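Local coordinates for 2-pyrone-4,6-dicarboxylic acid hydrolase, putative (Pseudomonas putida, PDB 2FFI), which probably hydrolyses the lactone ring of 2-pyrone-4,6-dicarboxylate as a TIM-barrel member of the amidohydrolase family, at residues F168-Q179 with Q205-A215; A14-F22 with M232-T240. All coordinates share one frame; numbering follows the deposited sequence.

Contact 1 of 2, residues F168-Q179 with Q205-A215; sequences FGRPDARRGLGQ and QGSPEENLAFA
The Phe214 ring carries Ala173 CA on one face, a CH-pi contact 4.1 Å from the ring centroid and 26° off its normal, with Asp172 O over the same face, somewhat higher above the ring plane. At the edge, near the ring plane, comes the carbonyl of Gly176. Pro171 CG reaches CE1 of Phe214 at 3.4 Å, and Leu177 CD2 and the Gln179 amide approach obliquely around the outer end of the ring. The Arg174 guanidinium lies with one face over the carbonyl of Gln205, and its NH1 makes a salt bridge to Asp172 OD1 at 2.9 Å. With Phe214 CG opposite the backbone N (chi1 175°), the ring extends from helix 208-225 into the bend of the 168-179 loop. That bend is tied internally: Gln179 OE1 accepts from Asp172 N at 2.7 Å in a nearly straight bond (172°), while Gln179 NE2 donates to Gly176 O at 2.8 Å. Replacing Phe214 with an alanine would probably open a gap between Pro171, Ala173 and Leu177 and let the loop shift against the helix. Ser207 and Glu210 form a capping box where the helix starts. Deeper in, Phe168 CZ packs on Ala215 CB at 3.8 Å. The loop, following strand 163-165, lies against the first turns of helix 208-225, Phe168 also touching its Ala218 and Leu222, while Phe182 of helix 182-185 packs on Pro171 and Leu177.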
loop_
_atom_site.group_PDB
_atom_site.type_symbol
_atom_site.label_atom_id
_atom_site.label_comp_id
_atom_site.label_asym_id
_atom_site.label_seq_id
_atom_site.Cartn_x
_atom_site.Cartn_y
_atom_site.Cartn_z
ATOM N N PHE A 168 -7.058 -5.387 0.989
ATOM C CA PHE A 168 -7.766 -6.496 1.626
ATOM C C PHE A 168 -7.117 -7.847 1.357
ATOM O O PHE A 168 -7.644 -8.895 1.740
ATOM C CB PHE A 168 -9.201 -6.540 1.113
ATOM C CG PHE A 168 -10.018 -5.335 1.480
ATOM C CD1 PHE A 168 -10.724 -5.300 2.677
ATOM C CD2 PHE A 168 -10.132 -4.258 0.604
ATOM C CE1 PHE A 168 -11.532 -4.225 2.988
ATOM C CE2 PHE A 168 -10.943 -3.172 0.914
ATOM C CZ PHE A 168 -11.649 -3.158 2.107
ATOM N N GLY A 169 -5.965 -7.830 0.710
ATOM C CA GLY A 169 -5.319 -9.085 0.407
ATOM C C GLY A 169 -5.703 -9.505 -0.994
ATOM O O GLY A 169 -5.395 -10.617 -1.425
ATOM N N ARG A 170 -6.376 -8.604 -1.707
ATOM C CA ARG A 170 -6.801 -8.855 -3.076
ATOM C C ARG A 170 -7.584 -10.162 -3.164
ATOM O O ARG A 170 -7.237 -11.060 -3.924
ATOM C CB ARG A 170 -5.582 -8.923 -3.987
ATOM C CG ARG A 170 -5.786 -8.377 -5.385
ATOM C CD ARG A 170 -5.742 -6.857 -5.411
ATOM N NE ARG A 170 -5.439 -6.329 -6.739
ATOM C CZ ARG A 170 -6.185 -6.536 -7.819
ATOM N NH1 ARG A 170 -5.833 -6.010 -8.997
ATOM N NH2 ARG A 170 -7.284 -7.270 -7.719
ATOM N N PRO A 171 -8.640 -10.300 -2.358
ATOM C CA PRO A 171 -9.446 -11.517 -2.388
ATOM C C PRO A 171 -10.480 -11.357 -3.498
ATOM O O PRO A 171 -10.461 -10.360 -4.231
ATOM C CB PRO A 171 -10.077 -11.533 -0.996
ATOM C CG PRO A 171 -10.366 -10.083 -0.781
ATOM C CD PRO A 171 -9.091 -9.406 -1.279
ATOM N N ASP A 172 -11.383 -12.326 -3.601
ATOM C CA ASP A 172 -12.444 -12.330 -4.612
ATOM C C ASP A 172 -13.770 -11.890 -3.978
ATOM O O ASP A 172 -14.385 -12.665 -3.247
ATOM C CB ASP A 172 -12.610 -13.750 -5.166
ATOM C CG ASP A 172 -12.583 -13.805 -6.686
ATOM O OD1 ASP A 172 -13.419 -13.130 -7.335
ATOM O OD2 ASP A 172 -11.722 -14.540 -7.230
ATOM N N ALA A 173 -14.218 -10.670 -4.267
ATOM C CA ALA A 173 -15.474 -10.153 -3.706
ATOM C C ALA A 173 -16.654 -11.106 -3.886
ATOM O O ALA A 173 -17.555 -11.158 -3.044
ATOM C CB ALA A 173 -15.809 -8.808 -4.325
ATOM N N ARG A 174 -16.663 -11.847 -4.987
ATOM C CA ARG A 174 -17.745 -12.790 -5.232
ATOM C C ARG A 174 -17.290 -14.203 -4.881
ATOM O O ARG A 174 -17.266 -15.082 -5.741
ATOM C CB ARG A 174 -18.182 -12.713 -6.699
ATOM C CG ARG A 174 -17.053 -12.522 -7.715
ATOM C CD ARG A 174 -17.628 -12.672 -9.110
ATOM N NE ARG A 174 -16.791 -12.151 -10.183
ATOM C CZ ARG A 174 -15.555 -12.555 -10.451
ATOM N NH1 ARG A 174 -14.982 -13.498 -9.718
ATOM N NH2 ARG A 174 -14.896 -12.020 -11.473
ATOM N N ARG A 175 -16.931 -14.418 -3.617
ATOM C CA ARG A 175 -16.449 -15.723 -3.167
ATOM C C ARG A 175 -16.635 -15.963 -1.673
ATOM O O ARG A 175 -16.580 -17.101 -1.206
ATOM C CB ARG A 175 -14.971 -15.876 -3.523
ATOM C CG ARG A 175 -14.709 -16.586 -4.841
ATOM C CD ARG A 175 -15.056 -18.064 -4.711
ATOM N NE ARG A 175 -14.229 -18.728 -3.701
ATOM C CZ ARG A 175 -14.687 -19.588 -2.795
ATOM N NH1 ARG A 175 -15.977 -19.896 -2.763
ATOM N NH2 ARG A 175 -13.854 -20.141 -1.919
ATOM N N GLY A 176 -16.847 -14.886 -0.924
ATOM C CA GLY A 176 -17.045 -15.025 0.508
ATOM C C GLY A 176 -15.780 -14.866 1.331
ATOM O O GLY A 176 -14.695 -14.656 0.792
ATOM N N LEU A 177 -15.931 -14.972 2.645
ATOM C CA LEU A 177 -14.822 -14.829 3.573
ATOM C C LEU A 177 -14.075 -16.139 3.763
ATOM O O LEU A 177 -12.952 -16.145 4.247
ATOM C CB LEU A 177 -15.331 -14.327 4.930
ATOM C CG LEU A 177 -16.127 -13.019 4.928
ATOM C CD1 LEU A 177 -16.552 -12.678 6.342
ATOM C CD2 LEU A 177 -15.286 -11.903 4.347
ATOM N N GLY A 178 -14.701 -17.246 3.384
ATOM C CA GLY A 178 -14.068 -18.543 3.524
ATOM C C GLY A 178 -13.229 -18.883 2.315
ATOM O O GLY A 178 -12.816 -20.029 2.151
ATOM N N GLN A 179 -12.989 -17.890 1.462
ATOM C CA GLN A 179 -12.173 -18.073 0.267
ATOM C C GLN A 179 -10.932 -18.868 0.607
ATOM O O GLN A 179 -10.510 -18.915 1.763
ATOM C CB GLN A 179 -11.722 -16.731 -0.287
ATOM C CG GLN A 179 -12.730 -16.002 -1.112
ATOM C CD GLN A 179 -12.241 -14.636 -1.494
ATOM O OE1 GLN A 179 -11.161 -14.484 -2.059
ATOM N NE2 GLN A 179 -13.029 -13.624 -1.180
ATOM N N GLN A 205 -12.494 -7.822 -8.307
ATOM C CA GLN A 205 -13.062 -8.621 -9.401
ATOM C C GLN A 205 -14.574 -8.706 -9.408
ATOM O O GLN A 205 -15.144 -9.658 -9.939
ATOM C CB GLN A 205 -12.527 -10.054 -9.369
ATOM C CG GLN A 205 -11.449 -10.341 -10.379
ATOM C CD GLN A 205 -10.254 -9.448 -10.181
ATOM O OE1 GLN A 205 -10.138 -8.379 -10.799
ATOM N NE2 GLN A 205 -9.351 -9.874 -9.301
ATOM N N GLY A 206 -15.235 -7.725 -8.823
ATOM C CA GLY A 206 -16.680 -7.781 -8.803
ATOM C C GLY A 206 -17.341 -6.496 -9.234
ATOM O O GLY A 206 -16.696 -5.581 -9.768
ATOM N N SER A 207 -18.648 -6.438 -9.002
ATOM C CA SER A 207 -19.446 -5.268 -9.342
ATOM C C SER A 207 -19.295 -4.259 -8.213
ATOM O O SER A 207 -19.197 -4.641 -7.049
ATOM C CB SER A 207 -20.913 -5.661 -9.485
ATOM O OG SER A 207 -21.384 -6.184 -8.266
ATOM N N PRO A 208 -19.298 -2.960 -8.537
ATOM C CA PRO A 208 -19.152 -1.935 -7.500
ATOM C C PRO A 208 -20.025 -2.122 -6.263
ATOM O O PRO A 208 -19.705 -1.602 -5.193
ATOM C CB PRO A 208 -19.449 -0.632 -8.251
ATOM C CG PRO A 208 -20.316 -1.068 -9.383
ATOM C CD PRO A 208 -19.685 -2.357 -9.824
ATOM N N GLU A 209 -21.109 -2.881 -6.417
ATOM C CA GLU A 209 -22.050 -3.147 -5.331
ATOM C C GLU A 209 -21.704 -4.435 -4.589
ATOM O O GLU A 209 -22.074 -4.613 -3.429
ATOM C CB GLU A 209 -23.480 -3.236 -5.886
ATOM C CG GLU A 209 -24.551 -3.488 -4.830
ATOM C CD GLU A 209 -25.968 -3.448 -5.386
ATOM O OE1 GLU A 209 -26.916 -3.643 -4.584
ATOM O OE2 GLU A 209 -26.130 -3.227 -6.614
ATOM N N GLU A 210 -21.006 -5.338 -5.265
ATOM C CA GLU A 210 -20.614 -6.600 -4.653
ATOM C C GLU A 210 -19.326 -6.432 -3.865
ATOM O O GLU A 210 -19.208 -6.944 -2.755
ATOM C CB GLU A 210 -20.426 -7.672 -5.721
ATOM C CG GLU A 210 -21.677 -8.473 -6.007
ATOM C CD GLU A 210 -21.594 -9.207 -7.330
ATOM O OE1 GLU A 210 -22.442 -10.092 -7.566
ATOM O OE2 GLU A 210 -20.694 -8.886 -8.142
ATOM N N ASN A 211 -18.367 -5.713 -4.446
ATOM C CA ASN A 211 -17.086 -5.467 -3.802
ATOM C C ASN A 211 -17.353 -4.689 -2.532
ATOM O O ASN A 211 -16.759 -4.947 -1.483
ATOM C CB ASN A 211 -16.171 -4.632 -4.703
ATOM C CG ASN A 211 -15.975 -5.245 -6.081
ATOM O OD1 ASN A 211 -15.718 -6.440 -6.210
ATOM N ND2 ASN A 211 -16.081 -4.421 -7.118
ATOM N N LEU A 212 -18.264 -3.729 -2.641
ATOM C CA LEU A 212 -18.612 -2.881 -1.521
ATOM C C LEU A 212 -19.257 -3.704 -0.418
ATOM O O LEU A 212 -19.008 -3.465 0.758
ATOM C CB LEU A 212 -19.538 -1.757 -2.006
ATOM C CG LEU A 212 -19.756 -0.499 -1.158
ATOM C CD1 LEU A 212 -20.719 -0.822 -0.029
ATOM C CD2 LEU A 212 -18.438 0.028 -0.628
ATOM N N ALA A 213 -20.076 -4.683 -0.780
ATOM C CA ALA A 213 -20.713 -5.514 0.242
ATOM C C ALA A 213 -19.655 -6.386 0.915
ATOM O O ALA A 213 -19.693 -6.610 2.119
ATOM C CB ALA A 213 -21.793 -6.394 -0.381
ATOM N N PHE A 214 -18.705 -6.875 0.123
ATOM C CA PHE A 214 -17.647 -7.728 0.634
ATOM C C PHE A 214 -16.599 -6.923 1.386
ATOM O O PHE A 214 -16.019 -7.397 2.341
ATOM C CB PHE A 214 -17.009 -8.519 -0.513
ATOM C CG PHE A 214 -15.835 -9.342 -0.090
ATOM C CD1 PHE A 214 -14.564 -8.781 -0.018
ATOM C CD2 PHE A 214 -16.002 -10.673 0.272
ATOM C CE1 PHE A 214 -13.471 -9.538 0.407
ATOM C CE2 PHE A 214 -14.919 -11.442 0.699
ATOM C CZ PHE A 214 -13.648 -10.874 0.770
ATOM N N ALA A 215 -16.352 -5.705 0.936
ATOM C CA ALA A 215 -15.392 -4.849 1.605
ATOM C C ALA A 215 -15.899 -4.600 3.023
ATOM O O ALA A 215 -15.122 -4.482 3.970
ATOM C CB ALA A 215 -15.250 -3.531 0.856
#

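Contact 2 of 2, residues A14-F22 with M232-T240. With PO4 (phosphate ion), chain C.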
loop_
_atom_site.group_PDB
_atom_site.type_symbol
_atom_site.label_atom_id
_atom_site.label_comp_id
_atom_site.label_asym_id
_atom_site.label_seq_id
_atom_site.Cartn_x
_atom_site.Cartn_y
_atom_site.Cartn_z
ATOM N N ALA A 14 -5.162 13.938 8.537
ATOM C CA ALA A 14 -5.451 12.565 8.101
ATOM C C ALA A 14 -4.383 12.087 7.125
ATOM O O ALA A 14 -3.849 12.884 6.352
ATOM C CB ALA A 14 -6.830 12.473 7.467
ATOM N N ILE A 15 -4.087 10.784 7.158
ATOM C CA ILE A 15 -3.049 10.190 6.303
ATOM C C ILE A 15 -3.493 9.144 5.285
ATOM O O ILE A 15 -4.051 8.110 5.641
ATOM C CB ILE A 15 -1.941 9.515 7.134
ATOM C CG1 ILE A 15 -1.350 10.499 8.156
ATOM C CG2 ILE A 15 -0.855 9.005 6.194
ATOM C CD1 ILE A 15 -0.510 9.832 9.249
ATOM N N ASP A 16 -3.209 9.423 4.013
ATOM C CA ASP A 16 -3.530 8.516 2.900
ATOM C C ASP A 16 -2.367 7.552 2.681
ATOM O O ASP A 16 -1.289 7.980 2.303
ATOM C CB ASP A 16 -3.754 9.317 1.598
ATOM C CG ASP A 16 -3.777 8.433 0.347
ATOM O OD1 ASP A 16 -3.836 9.003 -0.775
ATOM O OD2 ASP A 16 -3.747 7.177 0.478
ATOM N N SER A 17 -2.567 6.260 2.912
ATOM C CA SER A 17 -1.481 5.315 2.671
ATOM C C SER A 17 -1.709 4.730 1.279
ATOM O O SER A 17 -2.840 4.533 0.868
ATOM C CB SER A 17 -1.463 4.204 3.730
ATOM O OG SER A 17 -2.658 3.449 3.718
ATOM N N HIS A 18 -0.643 4.493 0.534
ATOM C CA HIS A 18 -0.765 3.932 -0.819
ATOM C C HIS A 18 -1.306 4.895 -1.892
ATOM O O HIS A 18 -2.481 5.238 -1.917
ATOM C CB HIS A 18 -1.633 2.670 -0.797
ATOM C CG HIS A 18 -1.250 1.667 -1.834
ATOM N ND1 HIS A 18 -1.491 1.853 -3.178
ATOM C CD2 HIS A 18 -0.627 0.471 -1.726
ATOM C CE1 HIS A 18 -1.037 0.813 -3.853
ATOM N NE2 HIS A 18 -0.507 -0.040 -2.996
ATOM N N ALA A 19 -0.425 5.300 -2.796
ATOM C CA ALA A 19 -0.771 6.204 -3.886
ATOM C C ALA A 19 0.433 6.286 -4.841
ATOM O O ALA A 19 1.566 6.046 -4.431
ATOM C CB ALA A 19 -1.113 7.581 -3.327
ATOM N N HIS A 20 0.191 6.638 -6.099
ATOM C CA HIS A 20 1.258 6.722 -7.087
ATOM C C HIS A 20 1.333 8.086 -7.768
ATOM O O HIS A 20 0.324 8.771 -7.891
ATOM C CB HIS A 20 1.040 5.656 -8.171
ATOM C CG HIS A 20 0.858 4.277 -7.637
ATOM N ND1 HIS A 20 1.865 3.602 -6.978
ATOM C CD2 HIS A 20 -0.226 3.466 -7.601
ATOM C CE1 HIS A 20 1.404 2.443 -6.550
ATOM N NE2 HIS A 20 0.138 2.336 -6.914
ATOM N N VAL A 21 2.529 8.473 -8.203
ATOM C CA VAL A 21 2.715 9.717 -8.936
ATOM C C VAL A 21 3.732 9.430 -10.037
ATOM O O VAL A 21 4.631 8.613 -9.856
ATOM C CB VAL A 21 3.206 10.923 -8.027
ATOM C CG1 VAL A 21 2.178 11.220 -6.957
ATOM C CG2 VAL A 21 4.586 10.638 -7.407
ATOM N N PHE A 22 3.563 10.073 -11.188
ATOM C CA PHE A 22 4.476 9.897 -12.322
ATOM C C PHE A 22 4.103 10.903 -13.391
ATOM O O PHE A 22 2.936 11.169 -13.586
ATOM C CB PHE A 22 4.417 8.447 -12.854
ATOM C CG PHE A 22 3.022 7.898 -13.000
ATOM C CD1 PHE A 22 2.271 8.151 -14.142
ATOM C CD2 PHE A 22 2.471 7.106 -11.999
ATOM C CE1 PHE A 22 0.998 7.619 -14.290
ATOM C CE2 PHE A 22 1.194 6.569 -12.137
ATOM C CZ PHE A 22 0.458 6.828 -13.291
HETATM N N MSE A 232 -5.360 0.219 7.735
HETATM C CA MSE A 232 -5.263 1.606 7.293
HETATM C C MSE A 232 -5.881 1.782 5.915
HETATM O O MSE A 232 -5.821 0.881 5.077
HETATM C CB MSE A 232 -3.809 2.061 7.248
HETATM C CG MSE A 232 -3.020 1.471 6.113
HETATM SE SE MSE A 232 -1.149 1.380 6.559
HETATM C CE MSE A 232 -1.067 -0.506 6.873
ATOM N N TRP A 233 -6.465 2.951 5.679
ATOM C CA TRP A 233 -7.101 3.233 4.397
ATOM C C TRP A 233 -6.180 3.820 3.342
ATOM O O TRP A 233 -5.342 4.669 3.634
ATOM C CB TRP A 233 -8.271 4.201 4.585
ATOM C CG TRP A 233 -8.924 4.618 3.293
ATOM C CD1 TRP A 233 -9.954 3.989 2.650
ATOM C CD2 TRP A 233 -8.597 5.779 2.498
ATOM N NE1 TRP A 233 -10.289 4.692 1.507
ATOM C CE2 TRP A 233 -9.478 5.791 1.395
ATOM C CE3 TRP A 233 -7.645 6.807 2.613
ATOM C CZ2 TRP A 233 -9.444 6.789 0.420
ATOM C CZ3 TRP A 233 -7.606 7.807 1.631
ATOM C CH2 TRP A 233 -8.506 7.789 0.552
ATOM N N GLY A 234 -6.365 3.375 2.105
ATOM C CA GLY A 234 -5.579 3.896 1.001
ATOM C C GLY A 234 -6.477 4.394 -0.122
ATOM O O GLY A 234 -7.581 3.901 -0.285
ATOM N N SER A 235 -6.039 5.380 -0.890
ATOM C CA SER A 235 -6.876 5.857 -1.974
ATOM C C SER A 235 -6.529 5.066 -3.236
ATOM O O SER A 235 -7.395 4.774 -4.069
ATOM C CB SER A 235 -6.641 7.347 -2.218
ATOM O OG SER A 235 -5.288 7.610 -2.563
ATOM N N ASP A 236 -5.251 4.730 -3.375
ATOM C CA ASP A 236 -4.766 3.977 -4.525
ATOM C C ASP A 236 -4.747 4.823 -5.786
ATOM O O ASP A 236 -4.681 4.302 -6.898
ATOM C CB ASP A 236 -5.625 2.739 -4.767
ATOM C CG ASP A 236 -4.954 1.758 -5.686
ATOM O OD1 ASP A 236 -5.653 0.931 -6.302
ATOM O OD2 ASP A 236 -3.711 1.814 -5.774
ATOM N N TRP A 237 -4.828 6.133 -5.594
ATOM C CA TRP A 237 -4.829 7.100 -6.684
ATOM C C TRP A 237 -3.536 6.906 -7.484
ATOM O O TRP A 237 -2.513 6.514 -6.924
ATOM C CB TRP A 237 -4.871 8.511 -6.086
ATOM C CG TRP A 237 -4.973 9.613 -7.096
ATOM C CD1 TRP A 237 -6.118 10.124 -7.630
ATOM C CD2 TRP A 237 -3.895 10.348 -7.677
ATOM N NE1 TRP A 237 -5.825 11.126 -8.499
ATOM C CE2 TRP A 237 -4.468 11.289 -8.555
ATOM C CE3 TRP A 237 -2.503 10.298 -7.548
ATOM C CZ2 TRP A 237 -3.693 12.191 -9.304
ATOM C CZ3 TRP A 237 -1.726 11.192 -8.293
ATOM C CH2 TRP A 237 -2.331 12.125 -9.165
ATOM N N PRO A 238 -3.555 7.188 -8.797
ATOM C CA PRO A 238 -4.693 7.686 -9.567
ATOM C C PRO A 238 -5.662 6.580 -9.986
ATOM O O PRO A 238 -6.471 6.765 -10.898
ATOM C CB PRO A 238 -4.018 8.343 -10.746
ATOM C CG PRO A 238 -2.898 7.408 -11.012
ATOM C CD PRO A 238 -2.349 7.112 -9.645
ATOM N N HIS A 239 -5.583 5.445 -9.295
ATOM C CA HIS A 239 -6.428 4.292 -9.582
ATOM C C HIS A 239 -6.117 3.813 -11.003
ATOM O O HIS A 239 -6.858 4.109 -11.935
ATOM C CB HIS A 239 -7.912 4.673 -9.469
ATOM C CG HIS A 239 -8.210 5.619 -8.349
ATOM N ND1 HIS A 239 -8.173 6.988 -8.503
ATOM C CD2 HIS A 239 -8.498 5.397 -7.043
ATOM C CE1 HIS A 239 -8.419 7.568 -7.342
ATOM N NE2 HIS A 239 -8.619 6.625 -6.440
ATOM N N THR A 240 -5.019 3.079 -11.169
ATOM C CA THR A 240 -4.635 2.585 -12.494
ATOM C C THR A 240 -5.543 1.444 -12.963
ATOM O O THR A 240 -5.927 0.588 -12.168
ATOM C CB THR A 240 -3.127 2.140 -12.542
ATOM O OG1 THR A 240 -2.822 1.370 -11.381
ATOM C CG2 THR A 240 -2.188 3.358 -12.610
HETATM P P PO4 C . -1.499 -0.626 -7.312
HETATM O O1 PO4 C . -0.091 -0.413 -6.895
HETATM O O2 PO4 C . -1.586 -1.811 -8.202
HETATM O O3 PO4 C . -2.340 -0.855 -6.114
HETATM O O4 PO4 C . -1.977 0.573 -8.043
#
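The backbones of 14-22 and 232-240 are joined by Ser17 N to Trp233 O, Asp236 N to His18 O at 3.2 Å and His20 N to Trp237 O at 2.8 Å. Trp233 O is gripped twice, since Ser17 OG, set between its backbone N and C (chi1 61°), also donates to it from above the carbonyl plane. The Asp16 carboxylate holds Ser235: OD1 takes Ser235 OG at 2.7 Å on its syn side but tilted out of the carboxylate plane, and OD2 takes Ser235 N from above it. Tyr45 gives OD1 a second donor. Val21 CG1 meets the edge of the Trp237 ring, and Phe22 CZ touches CG of the cis proline Pro238. His20 NE2 bonds weakly to phosphate O1 at 2.8 Å and to O4, its ND1 held by Val60 O, and the His18 ring meets O1 at its edge. Asp236 OD2 lies 3.0 Å from phosphate O3, while its OD1 pairs with Arg203. Arg110 and His167 also bind the anion. Here the first and last barrel strands meet, the His-Ala-His segment and the aspartate after the last strand lining a pocket holding a phosphate, probably from the crystallisation liquor, consistent with the active site of an amidohydrolase TIM barrel.

Contact 2 is buried near the middle, whereas contact 1 lies farther out, its centre about 18 Å from the centre of the chain, and is only partly buried. Their centres are about 20 Å apart and they do not touch, yet they share a route: helix 208-225, which supplies one side of contact 1, leads on to strand 231-234, the start of one side of contact 2. Contact 1 joins a loop to a helix through an aromatic ring and apolar side chains, with no hydrogen bond between its segments and its charged groups toward the outside. Contact 2 brings distant parts of the chain together through backbone and carboxylate hydrogen bonds, with histidines turned to a bound anion.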